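Local atomic coordinates of SAM-dependent O-methyltransferase (Thermotoga maritima, PDB entry 1O54), a protein that probably transfers a methyl group from S-adenosyl-L-methionine to N1 of adenosine 58 in tRNA, working as a homotetramer. Residues Q94-K99 against F186-D191; S102-M107 against G124-V129; P190-Y195 against F209-P214. All blocks are in the same frame, centred on the assembly; numbering follows the deposited sequence.

Contact 1. Residues Q94-K99 against F186-D191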
# COMPACT_ATOMS: atom_id res chain seq x y z
N GLN A 94 -13.64 -20.79 -1.57
CA GLN A 94 -12.85 -19.71 -2.15
C GLN A 94 -13.72 -18.79 -3.01
O GLN A 94 -14.55 -19.26 -3.81
CB GLN A 94 -11.73 -20.29 -3.01
N ILE A 95 -13.51 -17.47 -2.89
CA ILE A 95 -14.29 -16.51 -3.66
C ILE A 95 -13.39 -15.48 -4.28
O ILE A 95 -12.26 -15.29 -3.84
CB ILE A 95 -15.34 -15.80 -2.79
CG1 ILE A 95 -14.67 -15.02 -1.65
CG2 ILE A 95 -16.31 -16.82 -2.18
CD1 ILE A 95 -15.56 -13.97 -1.02
N VAL A 96 -13.92 -14.79 -5.29
CA VAL A 96 -13.39 -13.49 -5.69
C VAL A 96 -14.02 -12.46 -4.76
O VAL A 96 -15.27 -12.37 -4.69
CB VAL A 96 -13.71 -13.14 -7.16
CG1 VAL A 96 -13.12 -11.78 -7.51
CG2 VAL A 96 -13.16 -14.20 -8.11
N TYR A 97 -13.20 -11.70 -4.04
CA TYR A 97 -13.72 -10.78 -3.03
C TYR A 97 -14.31 -9.56 -3.72
O TYR A 97 -13.83 -9.19 -4.81
CB TYR A 97 -12.64 -10.37 -2.03
CG TYR A 97 -12.34 -11.51 -1.07
CD1 TYR A 97 -11.48 -12.53 -1.44
CD2 TYR A 97 -12.93 -11.57 0.19
CE1 TYR A 97 -11.22 -13.60 -0.58
CE2 TYR A 97 -12.67 -12.64 1.06
CZ TYR A 97 -11.81 -13.64 0.66
OH TYR A 97 -11.54 -14.71 1.52
N PRO A 98 -15.32 -8.95 -3.11
CA PRO A 98 -15.94 -7.73 -3.62
C PRO A 98 -15.03 -6.59 -4.04
O PRO A 98 -15.31 -5.94 -5.04
CB PRO A 98 -16.77 -7.26 -2.41
CG PRO A 98 -17.21 -8.54 -1.80
CD PRO A 98 -15.98 -9.43 -1.86
N LYS A 99 -13.95 -6.33 -3.28
CA LYS A 99 -13.01 -5.28 -3.69
C LYS A 99 -12.47 -5.57 -5.10
O LYS A 99 -12.19 -4.66 -5.88
CB LYS A 99 -11.82 -5.16 -2.71
CG LYS A 99 -10.80 -6.32 -2.72
CD LYS A 99 -9.53 -5.92 -1.96
CE LYS A 99 -8.39 -6.81 -2.21
NZ LYS A 99 -7.67 -6.59 -3.45
N PHE A 186 -14.86 -13.70 -18.08
CA PHE A 186 -14.07 -13.80 -16.84
C PHE A 186 -13.69 -15.26 -16.61
O PHE A 186 -14.55 -16.17 -16.62
CB PHE A 186 -14.86 -13.32 -15.64
CG PHE A 186 -14.08 -13.39 -14.37
CD1 PHE A 186 -12.99 -12.52 -14.18
CD2 PHE A 186 -14.36 -14.33 -13.40
CE1 PHE A 186 -12.22 -12.59 -13.00
CE2 PHE A 186 -13.61 -14.40 -12.22
CZ PHE A 186 -12.52 -13.54 -12.04
N LEU A 187 -12.41 -15.46 -16.34
CA LEU A 187 -11.83 -16.78 -16.22
C LEU A 187 -11.22 -16.91 -14.83
O LEU A 187 -10.40 -16.08 -14.43
CB LEU A 187 -10.74 -16.96 -17.25
CG LEU A 187 -10.00 -18.30 -17.25
CD1 LEU A 187 -10.90 -19.46 -17.61
CD2 LEU A 187 -8.83 -18.20 -18.24
N ASP A 188 -11.62 -17.96 -14.09
CA ASP A 188 -11.07 -18.19 -12.79
C ASP A 188 -10.96 -19.71 -12.64
O ASP A 188 -11.95 -20.39 -12.32
CB ASP A 188 -11.95 -17.61 -11.73
CG ASP A 188 -11.35 -17.70 -10.33
OD1 ASP A 188 -10.28 -18.29 -10.14
OD2 ASP A 188 -11.95 -17.20 -9.35
N VAL A 189 -9.78 -20.22 -12.91
CA VAL A 189 -9.48 -21.67 -12.93
C VAL A 189 -8.07 -21.81 -12.39
O VAL A 189 -7.34 -20.82 -12.31
CB VAL A 189 -9.57 -22.28 -14.34
CG1 VAL A 189 -10.98 -22.17 -14.91
CG2 VAL A 189 -8.61 -21.60 -15.27
N PRO A 190 -7.66 -23.01 -11.98
CA PRO A 190 -6.29 -23.14 -11.45
C PRO A 190 -5.19 -22.86 -12.49
O PRO A 190 -4.06 -22.51 -12.13
CB PRO A 190 -6.25 -24.62 -11.00
CG PRO A 190 -7.68 -25.04 -10.87
CD PRO A 190 -8.42 -24.27 -11.92
N ASP A 191 -5.50 -23.04 -13.77
CA ASP A 191 -4.50 -23.05 -14.83
C ASP A 191 -4.98 -22.28 -16.04
O ASP A 191 -5.21 -22.84 -17.11
CB ASP A 191 -4.11 -24.49 -15.18
CG ASP A 191 -5.29 -25.34 -15.61
OD1 ASP A 191 -6.43 -25.10 -15.14
OD2 ASP A 191 -5.14 -26.27 -16.44
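Val96 reaches across to Phe186 and Asp188 with a single methyl group, CG2. That carbon lies 4.0 Å from CZ of Phe186 and 3.5 Å from OD2 of Asp188, so one branch of the valine touches both an aromatic ring and a carboxylate. The valine and the phenylalanine grow toward each other from opposite directions, and the methyl meets the distal end of the ring obliquely, near CZ and CE2. Against Asp188 the geometry differs: the two side chains pass alongside one another in opposite senses, and the methyl simply packs beside the carboxylate oxygen. The torsions account for the shared use of CG2. In Val96, CG1 stands anti to the backbone N (chi1 180°), which puts CG2 anti to the carbonyl carbon and beside the backbone N, where it meets both the ring and the carboxylate. Phe186 and Asp188 both direct their side chains toward Val96, while Leu187, between them, touches Phe209 of strand 207-213. A compact branched residue suits this place, since it can fill a buried spot without a polar group that would need a partner. Behind the contact, Phe186 and Asp188 are tied by backbone hydrogen bonds to strand 115-119 and to Gly120 just after it. Asp188 is predicted to bind S-adenosyl-L-methionine, and it lies at the C-terminal edge of the parallel sheet, where the Rossmann-like fold of class I methyltransferases places its cofactor site.

Contact 2. Residues S102-M107 against G124-V129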
# COMPACT_ATOMS: atom_id res chain seq x y z
N SER A 102 -16.04 -6.01 -8.07
CA SER A 102 -16.63 -4.76 -8.52
C SER A 102 -15.75 -4.08 -9.60
O SER A 102 -16.22 -3.63 -10.66
CB SER A 102 -16.84 -3.84 -7.29
OG SER A 102 -15.65 -3.63 -6.52
N PHE A 103 -14.46 -4.03 -9.30
CA PHE A 103 -13.49 -3.45 -10.20
C PHE A 103 -13.42 -4.24 -11.52
O PHE A 103 -13.42 -3.65 -12.62
CB PHE A 103 -12.14 -3.41 -9.50
CG PHE A 103 -11.02 -2.88 -10.37
CD1 PHE A 103 -10.94 -1.53 -10.70
CD2 PHE A 103 -10.02 -3.74 -10.80
CE1 PHE A 103 -9.88 -1.06 -11.49
CE2 PHE A 103 -8.98 -3.28 -11.54
CZ PHE A 103 -8.90 -1.94 -11.88
N ILE A 104 -13.36 -5.56 -11.40
CA ILE A 104 -13.27 -6.40 -12.59
C ILE A 104 -14.49 -6.21 -13.48
O ILE A 104 -14.36 -6.05 -14.69
CB ILE A 104 -13.13 -7.85 -12.19
CG1 ILE A 104 -11.74 -8.09 -11.57
CG2 ILE A 104 -13.39 -8.74 -13.38
CD1 ILE A 104 -11.66 -9.37 -10.85
N ALA A 105 -15.68 -6.15 -12.89
CA ALA A 105 -16.91 -5.98 -13.68
C ALA A 105 -16.91 -4.60 -14.41
O ALA A 105 -17.33 -4.50 -15.57
CB ALA A 105 -18.14 -6.16 -12.81
N MET A 106 -16.39 -3.55 -13.78
CA MET A 106 -16.32 -2.28 -14.43
C MET A 106 -15.26 -2.29 -15.50
O MET A 106 -15.48 -1.73 -16.57
CB MET A 106 -16.09 -1.14 -13.45
CG MET A 106 -16.39 0.23 -14.09
SD MET A 106 -16.30 1.55 -12.90
CE MET A 106 -16.64 3.03 -13.98
N MET A 107 -14.12 -2.90 -15.23
CA MET A 107 -13.03 -2.98 -16.25
C MET A 107 -13.47 -3.75 -17.51
O MET A 107 -13.06 -3.38 -18.64
CB MET A 107 -11.75 -3.59 -15.69
CG MET A 107 -11.07 -2.70 -14.64
SD MET A 107 -10.10 -1.41 -15.42
CE MET A 107 -8.54 -2.41 -15.72
N GLY A 124 -20.62 -18.78 -6.85
CA GLY A 124 -21.40 -17.83 -7.61
C GLY A 124 -21.20 -16.39 -7.22
O GLY A 124 -21.94 -15.52 -7.71
N ALA A 125 -20.21 -16.10 -6.36
CA ALA A 125 -20.03 -14.73 -5.86
C ALA A 125 -19.72 -13.75 -7.01
O ALA A 125 -20.40 -12.72 -7.19
CB ALA A 125 -18.96 -14.66 -4.78
N MET A 126 -18.72 -14.06 -7.82
CA MET A 126 -18.39 -13.20 -8.97
C MET A 126 -19.52 -13.24 -10.00
O MET A 126 -19.85 -12.24 -10.63
CB MET A 126 -17.10 -13.64 -9.60
CG MET A 126 -16.76 -13.00 -10.89
SD MET A 126 -16.37 -11.23 -10.52
CE MET A 126 -16.24 -10.52 -12.03
N CYS A 127 -20.06 -14.45 -10.19
CA CYS A 127 -21.22 -14.67 -11.08
C CYS A 127 -22.36 -13.69 -10.77
O CYS A 127 -22.93 -13.04 -11.67
CB CYS A 127 -21.69 -16.11 -11.03
SG CYS A 127 -22.77 -16.43 -12.45
N ALA A 128 -22.65 -13.53 -9.49
CA ALA A 128 -23.68 -12.60 -9.06
C ALA A 128 -23.40 -11.16 -9.44
O ALA A 128 -24.32 -10.43 -9.84
CB ALA A 128 -23.86 -12.72 -7.54
N VAL A 129 -22.15 -10.73 -9.29
CA VAL A 129 -21.78 -9.38 -9.65
C VAL A 129 -22.01 -9.15 -11.16
O VAL A 129 -22.55 -8.10 -11.61
CB VAL A 129 -20.30 -9.09 -9.27
CG1 VAL A 129 -19.84 -7.77 -9.81
CG2 VAL A 129 -20.17 -9.15 -7.76
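Ile104 and Ala105 are the residues through which helix 102-107 meets helix 125-129, whose axis comes within 10.1 Å at a crossing angle of -45°. Ser102, at the start of the segment, directs its CB away from the second helix; its OG is hydrogen-bonded to the carbonyl oxygen of Pro98, so a polar residue is accommodated in a buried helix by its own backbone. Phe103 follows on another face, where its ring meets Phe241 of the second subunit. Ile104 then offers CG2, which lies 3.6 Å from CE of Met126. The two side chains run at a slant to each other, and only the terminal methyl of the methionine makes the close approach. Met126 starts with CG anti to its backbone N and bends about the CB-CG bond (chi2 69°) before chi3 carries CE onward in an extended course to the isoleucine. An unbranched, flexible residue suits this task, because it can span the interval between the helices. Ala105 comes next, its CB 3.8 Å from CG1 of Val129; a small side chain meets a short branched one, so the two methyl groups touch directly. No hydrogen bond crosses the interface; Met106 and Met107 continue the helix through backbone bonds to Ser102 and Phe103. Helix 125-134 starts after Gly124 at its N-cap, following Gly120 and Gly122, a glycine-rich pattern consistent with the cofactor-binding turn of a Rossmann-like fold. Ile104 and Met126 both rest on Phe186 of strand 182-187, and Ile104 also touches Met264 and Phe266 of strand 263-269, while Val129 packs on Met106 of the second subunit, placing the two helices between the central sheet and a subunit interface.

Contact 3. Residues P190-Y195 against F209-P214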
# COMPACT_ATOMS: atom_id res chain seq x y z
N PRO A 190 -7.66 -23.01 -11.98
CA PRO A 190 -6.29 -23.14 -11.45
C PRO A 190 -5.19 -22.86 -12.49
O PRO A 190 -4.06 -22.51 -12.13
CB PRO A 190 -6.25 -24.62 -11.00
CG PRO A 190 -7.68 -25.04 -10.87
CD PRO A 190 -8.42 -24.27 -11.92
N ASP A 191 -5.50 -23.04 -13.77
CA ASP A 191 -4.50 -23.05 -14.83
C ASP A 191 -4.98 -22.28 -16.04
O ASP A 191 -5.21 -22.84 -17.11
CB ASP A 191 -4.11 -24.49 -15.18
CG ASP A 191 -5.29 -25.34 -15.61
OD1 ASP A 191 -6.43 -25.10 -15.14
OD2 ASP A 191 -5.14 -26.27 -16.44
N PRO A 192 -5.18 -20.97 -15.86
CA PRO A 192 -5.79 -20.16 -16.92
C PRO A 192 -5.07 -20.20 -18.27
O PRO A 192 -5.72 -20.14 -19.30
CB PRO A 192 -5.82 -18.74 -16.30
CG PRO A 192 -4.76 -18.79 -15.22
CD PRO A 192 -4.91 -20.17 -14.64
N TRP A 193 -3.74 -20.34 -18.27
CA TRP A 193 -2.96 -20.45 -19.51
C TRP A 193 -3.43 -21.58 -20.44
O TRP A 193 -3.27 -21.51 -21.68
CB TRP A 193 -1.47 -20.59 -19.20
CG TRP A 193 -1.18 -21.65 -18.22
CD1 TRP A 193 -0.93 -22.96 -18.50
CD2 TRP A 193 -1.13 -21.52 -16.79
NE1 TRP A 193 -0.75 -23.66 -17.33
CE2 TRP A 193 -0.86 -22.80 -16.27
CE3 TRP A 193 -1.31 -20.46 -15.89
CZ2 TRP A 193 -0.76 -23.05 -14.90
CZ3 TRP A 193 -1.19 -20.70 -14.54
CH2 TRP A 193 -0.92 -21.99 -14.05
N ASN A 194 -4.04 -22.62 -19.89
CA ASN A 194 -4.55 -23.71 -20.70
C ASN A 194 -5.89 -23.44 -21.39
O ASN A 194 -6.35 -24.28 -22.16
CB ASN A 194 -4.65 -24.99 -19.86
CG ASN A 194 -3.28 -25.56 -19.54
OD1 ASN A 194 -2.34 -25.43 -20.32
ND2 ASN A 194 -3.16 -26.18 -18.38
N TYR A 195 -6.51 -22.30 -21.12
CA TYR A 195 -7.82 -21.97 -21.67
C TYR A 195 -7.90 -20.67 -22.47
O TYR A 195 -8.96 -20.36 -23.04
CB TYR A 195 -8.83 -21.96 -20.54
CG TYR A 195 -8.90 -23.31 -19.87
CD1 TYR A 195 -8.23 -23.56 -18.67
CD2 TYR A 195 -9.57 -24.37 -20.47
CE1 TYR A 195 -8.28 -24.77 -18.07
CE2 TYR A 195 -9.61 -25.60 -19.88
CZ TYR A 195 -8.97 -25.80 -18.68
OH TYR A 195 -9.02 -27.07 -18.10
N PHE A 209 -11.45 -9.40 -21.77
CA PHE A 209 -11.07 -10.59 -21.03
C PHE A 209 -10.50 -10.18 -19.67
O PHE A 209 -9.72 -9.23 -19.58
CB PHE A 209 -9.96 -11.30 -21.85
CG PHE A 209 -9.27 -12.42 -21.10
CD1 PHE A 209 -8.11 -12.19 -20.35
CD2 PHE A 209 -9.83 -13.68 -21.05
CE1 PHE A 209 -7.50 -13.22 -19.63
CE2 PHE A 209 -9.21 -14.73 -20.36
CZ PHE A 209 -8.05 -14.48 -19.64
N ALA A 210 -10.85 -10.92 -18.61
CA ALA A 210 -10.18 -10.78 -17.30
C ALA A 210 -9.97 -12.13 -16.68
O ALA A 210 -10.78 -13.04 -16.89
CB ALA A 210 -10.95 -9.86 -16.35
N THR A 211 -8.89 -12.28 -15.91
CA THR A 211 -8.67 -13.47 -15.10
C THR A 211 -8.00 -13.03 -13.77
O THR A 211 -7.52 -11.88 -13.63
CB THR A 211 -7.87 -14.52 -15.88
OG1 THR A 211 -7.85 -15.79 -15.16
CG2 THR A 211 -6.42 -14.16 -16.06
N VAL A 212 -8.01 -13.92 -12.79
CA VAL A 212 -7.36 -13.66 -11.52
C VAL A 212 -6.36 -14.78 -11.26
O VAL A 212 -6.62 -15.95 -11.62
CB VAL A 212 -8.36 -13.59 -10.38
CG1 VAL A 212 -9.19 -12.31 -10.48
CG2 VAL A 212 -9.28 -14.86 -10.34
N CYS A 213 -5.21 -14.42 -10.70
CA CYS A 213 -4.14 -15.35 -10.39
C CYS A 213 -3.69 -15.08 -8.95
O CYS A 213 -3.47 -13.95 -8.57
CB CYS A 213 -2.94 -15.14 -11.33
SG CYS A 213 -3.23 -15.60 -13.04
N PRO A 214 -3.57 -16.11 -8.13
CA PRO A 214 -3.10 -15.94 -6.77
C PRO A 214 -1.61 -15.68 -6.60
O PRO A 214 -1.24 -15.12 -5.58
CB PRO A 214 -3.47 -17.26 -6.10
CG PRO A 214 -3.49 -18.24 -7.13
CD PRO A 214 -3.99 -17.50 -8.37
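The loop 190-195 passes beside strand 209-213, with the CA atoms of Pro192 and Thr211 7.5 Å apart, and residues 192-194 take up helical backbone angles without the regular bonds of a helix. Pro192 makes the contact with two neighbouring ring carbons. Its CB is 3.8 Å from OG1 of Thr211, and its CG is 4.2 Å from SG of Cys213. Thr211 holds OG1 anti to its backbone N (chi1 -170°), and that hydroxyl is hydrogen-bonded to the carbonyl oxygen of Leu187, whose side chain also touches Pro192. Proline suits the site as a rigid, apolar ring that presents CB and CG to the strand. The loop braces itself within its own segment: Asn194 ND2 donates to Asp191 OD2 over 2.8 Å in a nearly straight bond (168°), meeting the oxygen on its anti side, 25° out of the carboxylate plane. Two backbone bonds, from Asn194 N to Asp191 O and from Tyr195 N to Pro192 O, close the turns that lead into helix 196-202. The loop thus opens the beta-alpha-beta crossover from strand 182-187 through that helix to parallel strand 207-213. Chemically, no hydrogen bond joins the two segments: the interface rests on van der Waals contact, with one apolar touch on Cys213 SG and one beside a hydroxyl already engaged by Leu187 O.

All three contacts lie within the methyltransferase domain. Segment 94-99 of contact 1 runs into helix 98-107, which carries segment 102-107 of contact 2; the two centres are about 9 Å apart, with contact 2 nested inside the chain loop that contact 1 closes. Contact 3 follows contact 2 in sequence, its centre about 15 Å from that of contact 2, and shares Pro190 and Asp191 with contact 1, about 9 Å away between centres. Neighbouring parallel strands 182-187 and 207-213 link contacts 1 and 3. Ile104 of contact 2 touches Ala210 and Val212 of that second strand, so helices and sheet form one continuous core next to Asp188, predicted to bind the cofactor, which touches Val212.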